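Local coordinates for SorB (Sorangium cellulosum, PDB 6B2V), which contributes, through this pyran synthase domain of module nine, to building the polyketide antibiotic sorangicin on a trans-acyltransferase assembly line, at residues R42-V47 with V105-A110; V65-M70 with A88-P93. All coordinates share one frame; numbering follows the deposited sequence.

Interaction 1 of 2, residues R42-V47 with V105-A110; sequences RAFAAV and VVLSDA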
ATOM      1  N   ARG A  42      19.865 -12.354   1.331  1.00 32.32           N
ATOM      2  CA  ARG A  42      19.328 -12.898   0.121  1.00 28.50           C
ATOM      3  C   ARG A  42      18.769 -11.732  -0.668  1.00 26.34           C
ATOM      4  O   ARG A  42      18.213 -10.858  -0.124  1.00 29.06           O
ATOM      5  CB  ARG A  42      18.295 -13.950   0.411  1.00 34.57           C
ATOM      6  CG  ARG A  42      18.971 -15.203   0.919  1.00 33.46           C
ATOM      7  CD  ARG A  42      18.079 -16.386   1.020  1.00 32.40           C
ATOM      8  NE  ARG A  42      17.626 -16.909  -0.239  1.00 30.92           N
ATOM      9  CZ  ARG A  42      16.791 -17.925  -0.322  1.00 32.26           C
ATOM     10  NH1 ARG A  42      16.368 -18.500   0.770  1.00 33.17           N
ATOM     11  NH2 ARG A  42      16.371 -18.357  -1.466  1.00 31.41           N
ATOM     12  N   ALA A  43      18.952 -11.780  -1.959  1.00 27.63           N
ATOM     13  CA  ALA A  43      18.587 -10.710  -2.844  1.00 27.70           C
ATOM     14  C   ALA A  43      17.845 -11.226  -4.034  1.00 28.16           C
ATOM     15  O   ALA A  43      18.113 -12.273  -4.518  1.00 26.81           O
ATOM     16  CB  ALA A  43      19.845  -9.963  -3.284  1.00 26.15           C
ATOM     17  N   PHE A  44      16.863 -10.457  -4.472  1.00 22.31           N
ATOM     18  CA  PHE A  44      16.037 -10.773  -5.609  1.00 20.16           C
ATOM     19  C   PHE A  44      15.899  -9.587  -6.528  1.00 21.38           C
ATOM     20  O   PHE A  44      16.023  -8.506  -6.095  1.00 20.73           O
ATOM     21  CB  PHE A  44      14.637 -11.244  -5.189  1.00 22.52           C
ATOM     22  CG  PHE A  44      14.659 -12.447  -4.325  1.00 21.02           C
ATOM     23  CD1 PHE A  44      14.914 -12.319  -3.017  1.00 21.44           C
ATOM     24  CD2 PHE A  44      14.446 -13.680  -4.837  1.00 27.37           C
ATOM     25  CE1 PHE A  44      14.975 -13.396  -2.197  1.00 28.46           C
ATOM     26  CE2 PHE A  44      14.495 -14.772  -4.029  1.00 25.32           C
ATOM     27  CZ  PHE A  44      14.759 -14.628  -2.710  1.00 26.05           C
ATOM     28  N   ALA A  45      15.641  -9.847  -7.795  1.00 19.80           N
ATOM     29  CA  ALA A  45      15.546  -8.816  -8.780  1.00 20.94           C
ATOM     30  C   ALA A  45      14.465  -9.015  -9.818  1.00 21.57           C
ATOM     31  O   ALA A  45      14.010 -10.079  -9.997  1.00 20.12           O
ATOM     32  CB  ALA A  45      16.893  -8.660  -9.452  1.00 22.32           C
ATOM     33  N   ALA A  46      14.042  -7.912 -10.419  1.00 19.48           N
ATOM     34  CA  ALA A  46      13.110  -7.872 -11.504  1.00 18.46           C
ATOM     35  C   ALA A  46      13.435  -6.710 -12.429  1.00 19.77           C
ATOM     36  O   ALA A  46      13.878  -5.722 -12.013  1.00 20.86           O
ATOM     37  CB  ALA A  46      11.676  -7.747 -10.987  1.00 20.11           C
ATOM     38  N   VAL A  47      13.162  -6.873 -13.700  1.00 19.66           N
ATOM     39  CA  VAL A  47      13.343  -5.827 -14.669  1.00 19.90           C
ATOM     40  C   VAL A  47      11.985  -5.421 -15.225  1.00 22.68           C
ATOM     41  O   VAL A  47      11.261  -6.236 -15.603  1.00 23.39           O
ATOM     42  CB  VAL A  47      14.182  -6.310 -15.855  1.00 25.34           C
ATOM     43  CG1 VAL A  47      14.296  -5.231 -16.879  1.00 27.36           C
ATOM     44  CG2 VAL A  47      15.544  -6.722 -15.369  1.00 27.84           C
ATOM     45  N   VAL A 105      15.731  -6.110  -4.413  1.00 17.84           N
ATOM     46  CA  VAL A 105      15.336  -6.058  -3.041  1.00 18.15           C
ATOM     47  C   VAL A 105      16.253  -6.973  -2.269  1.00 19.00           C
ATOM     48  O   VAL A 105      16.387  -8.090  -2.610  1.00 20.84           O
ATOM     49  CB  VAL A 105      13.846  -6.418  -2.845  1.00 18.52           C
ATOM     50  CG1 VAL A 105      13.522  -7.762  -3.400  1.00 20.43           C
ATOM     51  CG2 VAL A 105      13.459  -6.356  -1.401  1.00 18.74           C
ATOM     52  N   VAL A 106      16.853  -6.455  -1.225  1.00 18.38           N
ATOM     53  CA  VAL A 106      17.768  -7.192  -0.383  1.00 20.92           C
ATOM     54  C   VAL A 106      17.156  -7.422   0.996  1.00 19.61           C
ATOM     55  O   VAL A 106      16.671  -6.531   1.596  1.00 18.11           O
ATOM     56  CB  VAL A 106      19.081  -6.403  -0.227  1.00 22.36           C
ATOM     57  CG1 VAL A 106      20.072  -7.124   0.669  1.00 25.50           C
ATOM     58  CG2 VAL A 106      19.706  -6.187  -1.559  1.00 22.69           C
ATOM     59  N   LEU A 107      17.217  -8.651   1.465  1.00 20.30           N
ATOM     60  CA  LEU A 107      16.693  -9.029   2.746  1.00 21.13           C
ATOM     61  C   LEU A 107      17.827  -9.361   3.677  1.00 24.66           C
ATOM     62  O   LEU A 107      18.663 -10.073   3.303  1.00 28.05           O
ATOM     63  CB  LEU A 107      15.850 -10.272   2.598  1.00 22.60           C
ATOM     64  CG  LEU A 107      14.711 -10.221   1.590  1.00 22.42           C
ATOM     65  CD1 LEU A 107      13.983 -11.561   1.555  1.00 22.28           C
ATOM     66  CD2 LEU A 107      13.758  -9.120   1.991  1.00 20.25           C
ATOM     67  N   SER A 108      17.815  -8.826   4.869  1.00 23.42           N
ATOM     68  CA  SER A 108      18.842  -9.068   5.861  1.00 26.18           C
ATOM     69  C   SER A 108      18.232  -9.411   7.216  1.00 28.96           C
ATOM     70  O   SER A 108      17.156  -9.047   7.503  1.00 24.93           O
ATOM     71  CB  SER A 108      19.720  -7.865   5.983  1.00 29.30           C
ATOM     72  OG  SER A 108      18.985  -6.754   6.378  1.00 31.70           O
ATOM     73  N   ASP A 109      18.972 -10.123   8.048  1.00 31.74           N
ATOM     74  CA  ASP A 109      18.446 -10.547   9.320  1.00 30.48           C
ATOM     75  C   ASP A 109      18.128  -9.386  10.232  1.00 32.84           C
ATOM     76  O   ASP A 109      18.834  -8.463  10.303  1.00 35.91           O
ATOM     77  CB  ASP A 109      19.433 -11.497  10.022  1.00 36.24           C
ATOM     78  CG  ASP A 109      19.514 -12.861   9.375  1.00 41.90           C
ATOM     79  OD1 ASP A 109      19.107 -13.058   8.214  1.00 44.02           O
ATOM     80  OD2 ASP A 109      20.059 -13.761  10.030  1.00 49.07           O
ATOM     81  N   ALA A 110      16.985  -9.458  10.886  1.00 32.19           N
ATOM     82  CA  ALA A 110      16.486  -8.483  11.852  1.00 30.53           C
ATOM     83  C   ALA A 110      15.666  -9.198  12.916  1.00 30.36           C
ATOM     84  O   ALA A 110      15.246 -10.303  12.739  1.00 30.08           O
ATOM     85  CB  ALA A 110      15.634  -7.406  11.208  1.00 33.05           C
TER
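Arg42, Ala43 and Phe44 pair with Leu107, Val106 and Val105 as antiparallel neighbours in the sheet of the predicted N-terminal hotdog fold. The two segments run at 164° to each other, their axes 4.8 Å apart.

Four backbone hydrogen bonds hold the pairing. Arg42 and Leu107 form one hydrogen-bonded pair, joined by Arg42 N to Leu107 O at 3.2 Å and Leu107 N to Arg42 O at 2.9 Å. Phe44 and Val105 form the next, with both amides again donating to the opposite carbonyl. Ala43 and Val106 lie between them as a non-hydrogen-bonded pair. Here Ala43 CA approaches Val105 O at 3.4 Å in a CA-H...O contact, so that this oxygen also receives a C-H besides the amide of Phe44.

Side chains sort onto two faces. Arg42, Phe44, Val105 and Leu107 start on one face, where helix 64-77 covers Phe44 and Val105. The guanidinium of Arg42 then leads away from segment 105-110 and makes a salt bridge with Glu34. Ala43 and Val106 share the other face, and Ala43 CB touches Val106 CG2 at 4.2 Å.

With CG turned anti to the carbonyl carbon (chi1 -59°), the Phe44 ring brings CE1 to 4.3 Å from Leu107 CD1, at an oblique approach. Val105 CG1 sits 4.1 Å from Phe44 CB.

Interaction 2 of 2, residues V65-M70 with A88-P93; sequences VAYLEM and ALWISP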
ATOM      1  N   VAL A  65       2.746   1.138  -2.887  1.00 15.30           N
ATOM      2  CA  VAL A  65       2.165  -0.079  -2.448  1.00 14.45           C
ATOM      3  C   VAL A  65       2.788  -1.308  -3.089  1.00 14.87           C
ATOM      4  O   VAL A  65       2.744  -2.349  -2.557  1.00 14.75           O
ATOM      5  CB  VAL A  65       0.618   0.008  -2.529  1.00 17.14           C
ATOM      6  CG1 VAL A  65       0.073  -0.264  -3.905  1.00 17.50           C
ATOM      7  CG2 VAL A  65      -0.098  -0.615  -1.375  1.00 21.08           C
ATOM      8  N   ALA A  66       3.281  -1.162  -4.308  1.00 13.71           N
ATOM      9  CA  ALA A  66       3.928  -2.255  -5.023  1.00 14.20           C
ATOM     10  C   ALA A  66       5.235  -2.677  -4.380  1.00 13.42           C
ATOM     11  O   ALA A  66       5.622  -3.769  -4.513  1.00 14.58           O
ATOM     12  CB  ALA A  66       4.097  -1.973  -6.495  1.00 14.89           C
ATOM     13  N   TYR A  67       5.911  -1.755  -3.705  1.00 12.42           N
ATOM     14  CA  TYR A  67       7.136  -2.109  -3.015  1.00 13.66           C
ATOM     15  C   TYR A  67       6.865  -3.068  -1.882  1.00 14.66           C
ATOM     16  O   TYR A  67       7.675  -3.879  -1.561  1.00 14.19           O
ATOM     17  CB  TYR A  67       7.856  -0.864  -2.493  1.00 12.41           C
ATOM     18  CG  TYR A  67       8.388   0.102  -3.557  1.00 11.28           C
ATOM     19  CD1 TYR A  67       9.537  -0.171  -4.237  1.00 12.97           C
ATOM     20  CD2 TYR A  67       7.793   1.294  -3.772  1.00 12.64           C
ATOM     21  CE1 TYR A  67      10.017   0.692  -5.176  1.00 14.81           C
ATOM     22  CE2 TYR A  67       8.256   2.162  -4.708  1.00 14.04           C
ATOM     23  CZ  TYR A  67       9.372   1.874  -5.405  1.00 15.47           C
ATOM     24  OH  TYR A  67       9.820   2.789  -6.291  1.00 16.63           O
ATOM     25  N   LEU A  68       5.745  -2.871  -1.212  1.00 13.34           N
ATOM     26  CA  LEU A  68       5.363  -3.713  -0.118  1.00 12.38           C
ATOM     27  C   LEU A  68       5.106  -5.105  -0.626  1.00 14.35           C
ATOM     28  O   LEU A  68       5.496  -6.033  -0.044  1.00 15.58           O
ATOM     29  CB  LEU A  68       4.112  -3.193   0.593  1.00 13.81           C
ATOM     30  CG  LEU A  68       4.218  -1.807   1.224  1.00 13.27           C
ATOM     31  CD1 LEU A  68       2.921  -1.351   1.818  1.00 15.72           C
ATOM     32  CD2 LEU A  68       5.314  -1.736   2.261  1.00 14.81           C
ATOM     33  N   GLU A  69       4.396  -5.178  -1.725  1.00 13.43           N
ATOM     34  CA  GLU A  69       4.122  -6.476  -2.339  1.00 14.44           C
ATOM     35  C   GLU A  69       5.419  -7.160  -2.820  1.00 16.10           C
ATOM     36  O   GLU A  69       5.572  -8.315  -2.696  1.00 16.58           O
ATOM     37  CB  GLU A  69       3.088  -6.337  -3.478  1.00 14.09           C
ATOM     38  CG  GLU A  69       2.827  -7.589  -4.328  1.00 15.23           C
ATOM     39  CD  GLU A  69       2.079  -8.697  -3.621  1.00 15.66           C
ATOM     40  OE1 GLU A  69       1.560  -8.500  -2.572  1.00 15.18           O
ATOM     41  OE2 GLU A  69       2.042  -9.764  -4.186  1.00 17.70           O
ATOM     42  N   MET A  70       6.333  -6.394  -3.374  1.00 14.38           N
ATOM     43  CA  MET A  70       7.587  -6.941  -3.830  1.00 16.53           C
ATOM     44  C   MET A  70       8.403  -7.514  -2.673  1.00 15.74           C
ATOM     45  O   MET A  70       8.913  -8.586  -2.776  1.00 18.00           O
ATOM     46  CB  MET A  70       8.397  -5.880  -4.588  1.00 16.36           C
ATOM     47  CG  MET A  70       9.684  -6.427  -5.169  1.00 17.54           C
ATOM     48  SD  MET A  70      10.579  -5.072  -5.982  1.00 19.57           S
ATOM     49  CE  MET A  70      11.927  -5.977  -6.745  1.00 17.69           C
ATOM     50  N   ALA A  88       7.796   0.946   7.330  1.00 15.52           N
ATOM     51  CA  ALA A  88       8.045   1.149   5.944  1.00 12.97           C
ATOM     52  C   ALA A  88       8.309   2.630   5.673  1.00 14.12           C
ATOM     53  O   ALA A  88       7.751   3.458   6.302  1.00 14.17           O
ATOM     54  CB  ALA A  88       6.869   0.667   5.127  1.00 14.49           C
ATOM     55  N   LEU A  89       9.244   2.853   4.769  1.00 14.17           N
ATOM     56  CA  LEU A  89       9.657   4.144   4.329  1.00 14.99           C
ATOM     57  C   LEU A  89       9.813   4.148   2.846  1.00 12.56           C
ATOM     58  O   LEU A  89      10.241   3.222   2.290  1.00 14.39           O
ATOM     59  CB  LEU A  89      10.994   4.535   4.990  1.00 14.98           C
ATOM     60  CG  LEU A  89      11.750   5.780   4.524  1.00 20.98           C
ATOM     61  CD1 LEU A  89      10.996   7.000   4.977  1.00 17.76           C
ATOM     62  CD2 LEU A  89      13.145   5.734   5.125  1.00 22.83           C
ATOM     63  N   TRP A  90       9.407   5.235   2.231  1.00 13.54           N
ATOM     64  CA  TRP A  90       9.562   5.381   0.815  1.00 13.33           C
ATOM     65  C   TRP A  90      10.479   6.594   0.568  1.00 14.73           C
ATOM     66  O   TRP A  90      10.256   7.631   1.081  1.00 16.00           O
ATOM     67  CB  TRP A  90       8.222   5.544   0.115  1.00 14.79           C
ATOM     68  CG  TRP A  90       7.387   4.286   0.120  1.00 12.42           C
ATOM     69  CD1 TRP A  90       7.386   3.325  -0.798  1.00 14.11           C
ATOM     70  CD2 TRP A  90       6.447   3.902   1.101  1.00 11.61           C
ATOM     71  NE1 TRP A  90       6.504   2.337  -0.460  1.00 14.81           N
ATOM     72  CE2 TRP A  90       5.932   2.678   0.724  1.00 11.38           C
ATOM     73  CE3 TRP A  90       6.029   4.454   2.298  1.00 12.15           C
ATOM     74  CZ2 TRP A  90       4.998   2.038   1.467  1.00 14.28           C
ATOM     75  CZ3 TRP A  90       5.125   3.845   3.011  1.00 14.26           C
ATOM     76  CH2 TRP A  90       4.583   2.637   2.585  1.00 13.27           C
ATOM     77  N   ILE A  91      11.496   6.382  -0.229  1.00 15.15           N
ATOM     78  CA  ILE A  91      12.497   7.408  -0.498  1.00 16.85           C
ATOM     79  C   ILE A  91      12.442   8.028  -1.892  1.00 17.18           C
ATOM     80  O   ILE A  91      11.761   8.976  -2.070  1.00 20.86           O
ATOM     81  CB  ILE A  91      13.875   6.851  -0.172  1.00 17.00           C
ATOM     82  CG1 ILE A  91      13.880   6.266   1.234  1.00 19.52           C
ATOM     83  CG2 ILE A  91      14.926   7.944  -0.197  1.00 17.98           C
ATOM     84  CD1 ILE A  91      13.707   4.775   1.320  1.00 22.92           C
ATOM     85  N   SER A  92      13.086   7.473  -2.877  1.00 15.20           N
ATOM     86  CA  SER A  92      13.091   8.067  -4.197  1.00 18.40           C
ATOM     87  C   SER A  92      12.041   7.445  -5.098  1.00 18.61           C
ATOM     88  O   SER A  92      11.897   6.294  -5.081  1.00 18.20           O
ATOM     89  CB  SER A  92      14.424   7.829  -4.895  1.00 20.47           C
ATOM     90  OG  SER A  92      15.434   8.472  -4.215  1.00 25.72           O
ATOM     91  N   PRO A  93      11.349   8.256  -5.858  1.00 16.96           N
ATOM     92  CA  PRO A  93      10.389   7.744  -6.803  1.00 19.33           C
ATOM     93  C   PRO A  93      11.093   7.056  -7.966  1.00 20.30           C
ATOM     94  O   PRO A  93      12.182   7.416  -8.313  1.00 21.12           O
ATOM     95  CB  PRO A  93       9.690   8.986  -7.325  1.00 21.76           C
ATOM     96  CG  PRO A  93      10.167  10.110  -6.528  1.00 30.78           C
ATOM     97  CD  PRO A  93      11.421   9.706  -5.860  1.00 19.96           C
TER
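Trp90 has the largest share of this contact, and its indole meets Tyr67 and Leu68 of helix 64-77. The five-membered ring turns its CD1-NE1 edge to Tyr67. Tyr67 CD2 lies near the indole plane, 3.6 Å from Trp90 CD1 and 3.7 Å from Trp90 NE1. The two rings are turned obliquely, with planes at 57°, and the two side chains run alongside in opposing directions. The indole N-H is satisfied by the backbone oxygen of Ala64, just before the helical segment, which ties the ring to the start of the helix.

The six-membered ring meets Leu68. Trp90 CZ2 touches Leu68 CG and CD2, each at 3.9 Å, with CD2 approaching obliquely. Leu68 CD1 lies anti to CA (chi2 176°), which carries it out to the indole edge, in plane and 4.0 Å from Trp90 CZ2. Leu68 lies roughly perpendicular to the tryptophan side chain. Its CD2 also reaches Ala88 CB at 4.1 Å.

Tyr67 is further packed by His125 and Ala126 of strand 123-132 and by the ring of Phe62. This is helix-on-sheet packing, with helix 64-77 lying against strand 82-90, as expected for the central helix and curved antiparallel sheet of a hotdog fold.

Overall arrangement
Both interactions are mostly buried and belong to the predicted N-terminal hotdog fold, but they hold different elements. Interaction 1 joins two neighbouring strands near the outer edge of that half, next to strand 33-35, its centre about 19 Å from the centre of the chain. Interaction 2 packs helix 64-77 on strand 82-90, its centre about 8 Å from the chain centre, beside strand 232-241 of the predicted C-terminal hotdog region. Their chemistry differs accordingly. The strand pair is held mainly by backbone hydrogen bonds, with apolar side chains on each face, whereas the helix contact rests on apolar and aromatic side chains. The same helix links them: Val105 CG1 packs on Met70 CE at 4.1 Å. The two contact centres are about 13 Å apart.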